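Local atomic coordinates of type I site-specific restriction-modification system, R (Restriction) subunit (Vibrio vulnificus, PDB entry 3H1T), a protein that probably acts as the ATP-dependent motor and DNA-cleaving subunit of a type I restriction enzyme, binding and hydrolysing ATP to translocate DNA. Residues Val213-Ile218 / Leu305-Glu310; Thr209-Val214 / Met337-Leu342. All coordinates share one frame; numbering follows the deposited sequence.

Interaction 1: residues Val213-Ile218 / Leu305-Glu310; sequences VVAFQI and LIIIDE
Ile-307 holds CG1 beside its backbone N (chi1 -68°) and leaves CG2 opposite that nitrogen, and with CG1-CD1 extended the two branches fork toward the helix at different levels. CG2 meets the methyl of Ala-215, with CG2 and CB 4.1 Å apart, whereas CD1 reaches the backbone of the same residue, stopping 3.9 Å from Ala-215 O. That carbonyl oxygen also accepts a hydrogen bond from Ser-219 OG, one turn further along, so the methyl lies against an oxygen already engaged within the helix. Ile-218, on the same face of the helix as Ala-215, takes the same first torsion as Ile-307 (chi1 -67°), which sets its CG2 opposite the backbone N. That branch sits 4.5 Å from Ile-307 CD1 and equally far, 4.5 Å, from Leu-305 CD2, forming a looser apolar layer next to the closer Ala-215 contact. Here helix 211-224 lies over the parallel sheet of the first of the two RecA-like domains in this fragment, as in superfamily 2 helicases. It belongs to the crossover between strands 200-205 and 238-242, and strands 333-338 and 305-308 lie between those two in the sheet. The helix and strand segments run almost exactly antiparallel, at 173°, with axes 10.0 Å apart; the small side chain of Ala-215 lets the backbones come close, with its CA 7.0 Å from Ile-307 CA. Met-337 on the neighbouring strand touches both Ala-215 and Ile-307, and Ala-190 of helix 181-195 packs against Ile-218. Backbone hydrogen bonds to Leu-239 on one side, and to Phe-333 and Ile-335 on the other, hold strand 305-308 within the sheet.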
ATOM      1  N   VAL A 213      -6.351   3.746   6.331  1.00 39.29           N
ATOM      2  CA  VAL A 213      -6.671   5.164   6.152  1.00 36.75           C
ATOM      3  C   VAL A 213      -7.835   5.257   5.157  1.00 37.49           C
ATOM      4  O   VAL A 213      -8.779   6.040   5.336  1.00 38.55           O
ATOM      5  CB  VAL A 213      -5.448   5.953   5.602  1.00 36.95           C
ATOM      6  CG1 VAL A 213      -5.875   7.354   5.154  1.00 35.25           C
ATOM      7  CG2 VAL A 213      -4.390   6.065   6.668  1.00 34.38           C
ATOM      8  N   VAL A 214      -7.754   4.441   4.112  1.00 31.43           N
ATOM      9  CA  VAL A 214      -8.786   4.367   3.090  1.00 31.62           C
ATOM     10  C   VAL A 214     -10.083   3.797   3.678  1.00 31.25           C
ATOM     11  O   VAL A 214     -11.152   4.367   3.506  1.00 29.44           O
ATOM     12  CB  VAL A 214      -8.344   3.458   1.922  1.00 28.42           C
ATOM     13  CG1 VAL A 214      -9.505   3.214   0.978  1.00 25.54           C
ATOM     14  CG2 VAL A 214      -7.192   4.112   1.176  1.00 27.79           C
ATOM     15  N   ALA A 215      -9.975   2.680   4.393  1.00 32.02           N
ATOM     16  CA  ALA A 215     -11.135   2.051   5.012  1.00 31.79           C
ATOM     17  C   ALA A 215     -11.891   3.048   5.879  1.00 32.60           C
ATOM     18  O   ALA A 215     -13.120   3.128   5.804  1.00 31.41           O
ATOM     19  CB  ALA A 215     -10.694   0.860   5.848  1.00 34.98           C
ATOM     20  N   PHE A 216     -11.147   3.815   6.678  1.00 36.49           N
ATOM     21  CA  PHE A 216     -11.723   4.826   7.566  1.00 35.81           C
ATOM     22  C   PHE A 216     -12.403   5.988   6.842  1.00 34.27           C
ATOM     23  O   PHE A 216     -13.528   6.342   7.171  1.00 35.06           O
ATOM     24  CB  PHE A 216     -10.647   5.383   8.507  1.00 37.57           C
ATOM     25  CG  PHE A 216     -11.074   6.611   9.269  1.00 38.60           C
ATOM     26  CD1 PHE A 216     -11.983   6.511  10.316  1.00 38.18           C
ATOM     27  CD2 PHE A 216     -10.563   7.873   8.932  1.00 36.32           C
ATOM     28  CE1 PHE A 216     -12.381   7.643  11.016  1.00 38.16           C
ATOM     29  CE2 PHE A 216     -10.952   9.015   9.630  1.00 36.35           C
ATOM     30  CZ  PHE A 216     -11.862   8.901  10.670  1.00 37.15           C
ATOM     31  N   GLN A 217     -11.741   6.571   5.848  1.00 33.32           N
ATOM     32  CA  GLN A 217     -12.339   7.704   5.138  1.00 34.82           C
ATOM     33  C   GLN A 217     -13.559   7.351   4.281  1.00 34.72           C
ATOM     34  O   GLN A 217     -14.428   8.194   4.062  1.00 34.17           O
ATOM     35  CB  GLN A 217     -11.281   8.430   4.293  1.00 32.05           C
ATOM     36  CG  GLN A 217     -10.129   9.050   5.106  1.00 30.75           C
ATOM     37  CD  GLN A 217     -10.502  10.343   5.844  1.00 32.13           C
ATOM     38  OE1 GLN A 217      -9.642  11.003   6.424  1.00 33.65           O
ATOM     39  NE2 GLN A 217     -11.777  10.703   5.824  1.00 30.11           N
ATOM     40  N   ILE A 218     -13.639   6.118   3.794  1.00 32.34           N
ATOM     41  CA  ILE A 218     -14.805   5.725   3.010  1.00 33.25           C
ATOM     42  C   ILE A 218     -15.981   5.717   3.994  1.00 34.68           C
ATOM     43  O   ILE A 218     -17.042   6.287   3.734  1.00 35.57           O
ATOM     44  CB  ILE A 218     -14.637   4.303   2.414  1.00 35.47           C
ATOM     45  CG1 ILE A 218     -13.523   4.291   1.351  1.00 32.83           C
ATOM     46  CG2 ILE A 218     -15.948   3.846   1.787  1.00 35.60           C
ATOM     47  CD1 ILE A 218     -13.147   2.889   0.856  1.00 29.11           C
ATOM     48  N   LEU A 305     -23.053  -1.558   4.577  1.00 38.03           N
ATOM     49  CA  LEU A 305     -21.719  -1.736   4.050  1.00 35.64           C
ATOM     50  C   LEU A 305     -20.824  -2.594   4.932  1.00 35.02           C
ATOM     51  O   LEU A 305     -20.905  -2.560   6.161  1.00 35.47           O
ATOM     52  CB  LEU A 305     -21.055  -0.371   3.884  1.00 33.24           C
ATOM     53  CG  LEU A 305     -19.629  -0.396   3.333  1.00 32.10           C
ATOM     54  CD1 LEU A 305     -19.692  -0.864   1.893  1.00 29.70           C
ATOM     55  CD2 LEU A 305     -18.999   0.997   3.416  1.00 31.40           C
ATOM     56  N   ILE A 306     -19.970  -3.361   4.268  1.00 37.50           N
ATOM     57  CA  ILE A 306     -19.004  -4.221   4.916  1.00 37.23           C
ATOM     58  C   ILE A 306     -17.662  -4.022   4.217  1.00 38.80           C
ATOM     59  O   ILE A 306     -17.586  -4.076   2.985  1.00 39.17           O
ATOM     60  CB  ILE A 306     -19.385  -5.695   4.770  1.00 41.89           C
ATOM     61  CG1 ILE A 306     -20.741  -5.961   5.440  1.00 40.08           C
ATOM     62  CG2 ILE A 306     -18.267  -6.572   5.351  1.00 41.92           C
ATOM     63  CD1 ILE A 306     -20.670  -6.858   6.648  1.00 41.90           C
ATOM     64  N   ILE A 307     -16.610  -3.788   4.995  1.00 32.39           N
ATOM     65  CA  ILE A 307     -15.275  -3.595   4.436  1.00 31.92           C
ATOM     66  C   ILE A 307     -14.318  -4.659   4.961  1.00 32.50           C
ATOM     67  O   ILE A 307     -14.161  -4.817   6.171  1.00 33.58           O
ATOM     68  CB  ILE A 307     -14.750  -2.169   4.772  1.00 30.48           C
ATOM     69  CG1 ILE A 307     -15.587  -1.131   4.012  1.00 27.05           C
ATOM     70  CG2 ILE A 307     -13.275  -2.020   4.380  1.00 27.83           C
ATOM     71  CD1 ILE A 307     -15.372   0.303   4.439  1.00 21.64           C
ATOM     72  N   ILE A 308     -13.682  -5.392   4.053  1.00 34.62           N
ATOM     73  CA  ILE A 308     -12.764  -6.458   4.444  1.00 36.74           C
ATOM     74  C   ILE A 308     -11.297  -6.055   4.347  1.00 39.58           C
ATOM     75  O   ILE A 308     -10.828  -5.629   3.290  1.00 37.39           O
ATOM     76  CB  ILE A 308     -12.996  -7.704   3.581  1.00 34.71           C
ATOM     77  CG1 ILE A 308     -14.472  -8.096   3.668  1.00 33.07           C
ATOM     78  CG2 ILE A 308     -12.064  -8.840   4.031  1.00 34.61           C
ATOM     79  CD1 ILE A 308     -14.873  -9.152   2.706  1.00 38.34           C
ATOM     80  N   ASP A 309     -10.586  -6.211   5.461  1.00 40.51           N
ATOM     81  CA  ASP A 309      -9.171  -5.868   5.564  1.00 42.12           C
ATOM     82  C   ASP A 309      -8.327  -6.573   4.502  1.00 43.37           C
ATOM     83  O   ASP A 309      -7.526  -5.928   3.830  1.00 44.18           O
ATOM     84  CB  ASP A 309      -8.663  -6.234   6.960  1.00 74.94           C
ATOM     85  CG  ASP A 309      -7.361  -5.529   7.327  1.00 79.42           C
ATOM     86  OD1 ASP A 309      -7.409  -4.307   7.593  1.00 82.59           O
ATOM     87  OD2 ASP A 309      -6.293  -6.196   7.355  1.00 81.12           O
ATOM     88  N   GLU A 310      -8.483  -7.891   4.376  1.00 42.54           N
ATOM     89  CA  GLU A 310      -7.759  -8.700   3.380  1.00 44.48           C
ATOM     90  C   GLU A 310      -8.660  -9.824   2.895  1.00 46.10           C
ATOM     91  O   GLU A 310      -9.094 -10.668   3.681  1.00 45.54           O
ATOM     92  CB  GLU A 310      -6.475  -9.311   3.962  1.00 47.53           C
ATOM     93  CG  GLU A 310      -5.798 -10.373   3.053  1.00 47.78           C
ATOM     94  CD  GLU A 310      -5.356  -9.837   1.686  1.00 47.84           C
ATOM     95  OE1 GLU A 310      -4.513  -8.912   1.634  1.00 47.62           O
ATOM     96  OE2 GLU A 310      -5.846 -10.347   0.658  1.00 49.36           O
TER

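Interaction 2: residues Thr209-Val214 / Met337-Leu342; sequences TGKTVV and MTATPL
Lys-211 and Met-337, the latter a selenomethionine, meet where helix 211-224 begins. The terminal CE of Met-337 lies 3.4 Å from Lys-211 O and 4.0 Å from Lys-211 CB, while SE passes 3.6 Å from the same carbonyl oxygen. A bend at the last torsion of Met-337 (chi3 -73°) turns CE alongside the first helical residue. The aliphatic part of Lys-211 runs past the end of strand 333-338 to Ala-339, whose CB is 3.7 Å from Lys-211 CE and just as far, 3.7 Å, from NZ. The lysine chain is extended as far as CD and then bends at its last two torsions (chi4 108°), so that the ammonium group ends beside the alanine methyl. No hydrogen bond links the two segments. By sequence, Thr-209 to Thr-212 close the Walker A motif (P-loop, GTGKT), and Thr-338 to Thr-340 form the TAT of helicase motif III; Lys-211 is thus the P-loop lysine, expected from the family to contact nucleotide phosphates. Gly-210 occupies the N-cap with a positive phi (107°), which puts the Thr-209 carbonyl oxygen where a CB would stand, in keeping with the motif's glycine; its own carbonyl oxygen receives Val-214 N at 3.2 Å. Met-205 on strand 200-205 packs against Lys-211 and Val-214. On the motif III side, backbone bonds to Ile-308 and Cys-311 fix Met-337, bonds to Ile-203 and Met-205 hold Thr-338, and Glu-310 holds Thr-338 OG1 and Ala-339 N. Farther out, Thr-340 OG1 hydrogen-bonds to Asn-346 ND2 and, weakly, to Ser-531 OG of the C-terminal helicase domain.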
ATOM      1  N   THR A 209       0.807   0.682   2.763  1.00 34.55           N
ATOM      2  CA  THR A 209       0.488   1.897   2.035  1.00 34.29           C
ATOM      3  C   THR A 209      -0.730   2.662   2.563  1.00 34.17           C
ATOM      4  O   THR A 209      -1.061   3.723   2.041  1.00 34.43           O
ATOM      5  CB  THR A 209       0.314   1.611   0.514  1.00 30.68           C
ATOM      6  OG1 THR A 209      -0.623   0.542   0.306  1.00 31.84           O
ATOM      7  CG2 THR A 209       1.633   1.217  -0.086  1.00 29.94           C
ATOM      8  N   GLY A 210      -1.400   2.132   3.584  1.00 31.68           N
ATOM      9  CA  GLY A 210      -2.541   2.826   4.160  1.00 31.97           C
ATOM     10  C   GLY A 210      -3.940   2.306   3.905  1.00 33.93           C
ATOM     11  O   GLY A 210      -4.883   3.093   3.807  1.00 35.81           O
ATOM     12  N   LYS A 211      -4.094   0.993   3.822  1.00 34.68           N
ATOM     13  CA  LYS A 211      -5.400   0.409   3.577  1.00 34.68           C
ATOM     14  C   LYS A 211      -6.401   0.850   4.646  1.00 33.33           C
ATOM     15  O   LYS A 211      -7.573   1.067   4.349  1.00 33.15           O
ATOM     16  CB  LYS A 211      -5.281  -1.129   3.506  1.00 46.30           C
ATOM     17  CG  LYS A 211      -4.258  -1.613   2.478  1.00 49.96           C
ATOM     18  CD  LYS A 211      -4.224  -3.138   2.375  1.00 52.50           C
ATOM     19  CE  LYS A 211      -2.827  -3.680   2.053  1.00 51.51           C
ATOM     20  NZ  LYS A 211      -2.223  -4.352   3.248  1.00 53.61           N
ATOM     21  N   THR A 212      -5.930   1.013   5.879  1.00 38.87           N
ATOM     22  CA  THR A 212      -6.812   1.434   6.971  1.00 40.67           C
ATOM     23  C   THR A 212      -7.232   2.895   6.857  1.00 40.73           C
ATOM     24  O   THR A 212      -8.352   3.247   7.245  1.00 41.26           O
ATOM     25  CB  THR A 212      -6.157   1.209   8.345  1.00 49.06           C
ATOM     26  OG1 THR A 212      -5.989  -0.198   8.575  1.00 50.46           O
ATOM     27  CG2 THR A 212      -7.018   1.795   9.452  1.00 50.25           C
ATOM     28  N   VAL A 213      -6.351   3.746   6.331  1.00 39.29           N
ATOM     29  CA  VAL A 213      -6.671   5.164   6.152  1.00 36.75           C
ATOM     30  C   VAL A 213      -7.835   5.257   5.157  1.00 37.49           C
ATOM     31  O   VAL A 213      -8.779   6.040   5.336  1.00 38.55           O
ATOM     32  CB  VAL A 213      -5.448   5.953   5.602  1.00 36.95           C
ATOM     33  CG1 VAL A 213      -5.875   7.354   5.154  1.00 35.25           C
ATOM     34  CG2 VAL A 213      -4.390   6.065   6.668  1.00 34.38           C
ATOM     35  N   VAL A 214      -7.754   4.441   4.112  1.00 31.43           N
ATOM     36  CA  VAL A 214      -8.786   4.367   3.090  1.00 31.62           C
ATOM     37  C   VAL A 214     -10.083   3.797   3.678  1.00 31.25           C
ATOM     38  O   VAL A 214     -11.152   4.367   3.506  1.00 29.44           O
ATOM     39  CB  VAL A 214      -8.344   3.458   1.922  1.00 28.42           C
ATOM     40  CG1 VAL A 214      -9.505   3.214   0.978  1.00 25.54           C
ATOM     41  CG2 VAL A 214      -7.192   4.112   1.176  1.00 27.79           C
HETATM   42  N   MSE A 337     -10.475  -5.417   0.164  1.00 32.37           N
HETATM   43  CA  MSE A 337      -9.144  -4.876  -0.031  1.00 30.28           C
HETATM   44  C   MSE A 337      -8.190  -6.059   0.032  1.00 31.74           C
HETATM   45  O   MSE A 337      -8.384  -6.975   0.828  1.00 30.04           O
HETATM   46  CB  MSE A 337      -8.817  -3.850   1.053  1.00 44.07           C
HETATM   47  CG  MSE A 337      -9.902  -2.794   1.245  1.00 48.93           C
HETATM   48 SE   MSE A 337      -9.313  -1.215   2.179  1.00 59.34          SE
HETATM   49  CE  MSE A 337      -9.160  -1.917   3.984  1.00 56.32           C
ATOM     50  N   THR A 338      -7.169  -6.045  -0.821  1.00 32.03           N
ATOM     51  CA  THR A 338      -6.188  -7.117  -0.860  1.00 31.54           C
ATOM     52  C   THR A 338      -4.832  -6.480  -1.078  1.00 29.24           C
ATOM     53  O   THR A 338      -4.749  -5.370  -1.596  1.00 31.28           O
ATOM     54  CB  THR A 338      -6.514  -8.129  -1.995  1.00 36.97           C
ATOM     55  OG1 THR A 338      -5.666  -9.280  -1.870  1.00 39.60           O
ATOM     56  CG2 THR A 338      -6.319  -7.496  -3.367  1.00 37.26           C
ATOM     57  N   ALA A 339      -3.767  -7.157  -0.675  1.00 29.38           N
ATOM     58  CA  ALA A 339      -2.428  -6.599  -0.830  1.00 30.38           C
ATOM     59  C   ALA A 339      -1.635  -7.207  -1.990  1.00 28.80           C
ATOM     60  O   ALA A 339      -0.537  -6.761  -2.299  1.00 28.11           O
ATOM     61  CB  ALA A 339      -1.653  -6.759   0.481  1.00 36.88           C
ATOM     62  N   THR A 340      -2.193  -8.216  -2.638  1.00 29.73           N
ATOM     63  CA  THR A 340      -1.511  -8.855  -3.750  1.00 30.37           C
ATOM     64  C   THR A 340      -2.396  -8.777  -4.993  1.00 28.10           C
ATOM     65  O   THR A 340      -3.618  -8.865  -4.891  1.00 26.74           O
ATOM     66  CB  THR A 340      -1.171 -10.328  -3.394  1.00 50.04           C
ATOM     67  OG1 THR A 340      -2.371 -11.089  -3.300  1.00 57.66           O
ATOM     68  CG2 THR A 340      -0.489 -10.391  -2.028  1.00 52.68           C
ATOM     69  N   PRO A 341      -1.792  -8.584  -6.182  1.00 24.09           N
ATOM     70  CA  PRO A 341      -2.556  -8.487  -7.429  1.00 20.37           C
ATOM     71  C   PRO A 341      -2.993  -9.860  -7.932  1.00 22.29           C
ATOM     72  O   PRO A 341      -2.591 -10.878  -7.388  1.00 23.21           O
ATOM     73  CB  PRO A 341      -1.570  -7.823  -8.367  1.00 21.08           C
ATOM     74  CG  PRO A 341      -0.295  -8.496  -7.987  1.00 20.31           C
ATOM     75  CD  PRO A 341      -0.348  -8.445  -6.451  1.00 21.59           C
ATOM     76  N   LEU A 342      -3.827  -9.884  -8.968  1.00 28.52           N
ATOM     77  CA  LEU A 342      -4.315 -11.137  -9.530  1.00 28.90           C
ATOM     78  C   LEU A 342      -3.153 -11.979 -10.038  1.00 31.63           C
ATOM     79  O   LEU A 342      -2.474 -11.596 -10.988  1.00 30.84           O
ATOM     80  CB  LEU A 342      -5.262 -10.878 -10.702  1.00 26.88           C
ATOM     81  CG  LEU A 342      -6.274 -11.985 -11.044  1.00 25.40           C
ATOM     82  CD1 LEU A 342      -6.781 -11.756 -12.445  1.00 23.67           C
ATOM     83  CD2 LEU A 342      -5.637 -13.368 -10.948  1.00 24.52           C
TER

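Interactions 1 and 2, centred 9 Å apart, lie along the first turns of helix 211-224 on one face of the sheet; the first helical residue meets strand 333-338 and the following turn the neighbouring strand 305-308. They join in the apolar layer, where Ala-215 CB packs 3.7 Å from Met-337 CE. At the C-terminal ends of the strands the connection turns polar: Glu-310, from the DECH sequence of the Walker B motif, probably accepts hydrogen bonds from Thr-338 OG1 to OE2 (2.7 Å) and from Ala-339 N to OE1 (3.0 Å). Walker B and motif III are thereby tied together next to the P-loop, with Lys-211 NZ 5.4 Å from Glu-310 OE1, consistent with a shared ATP site.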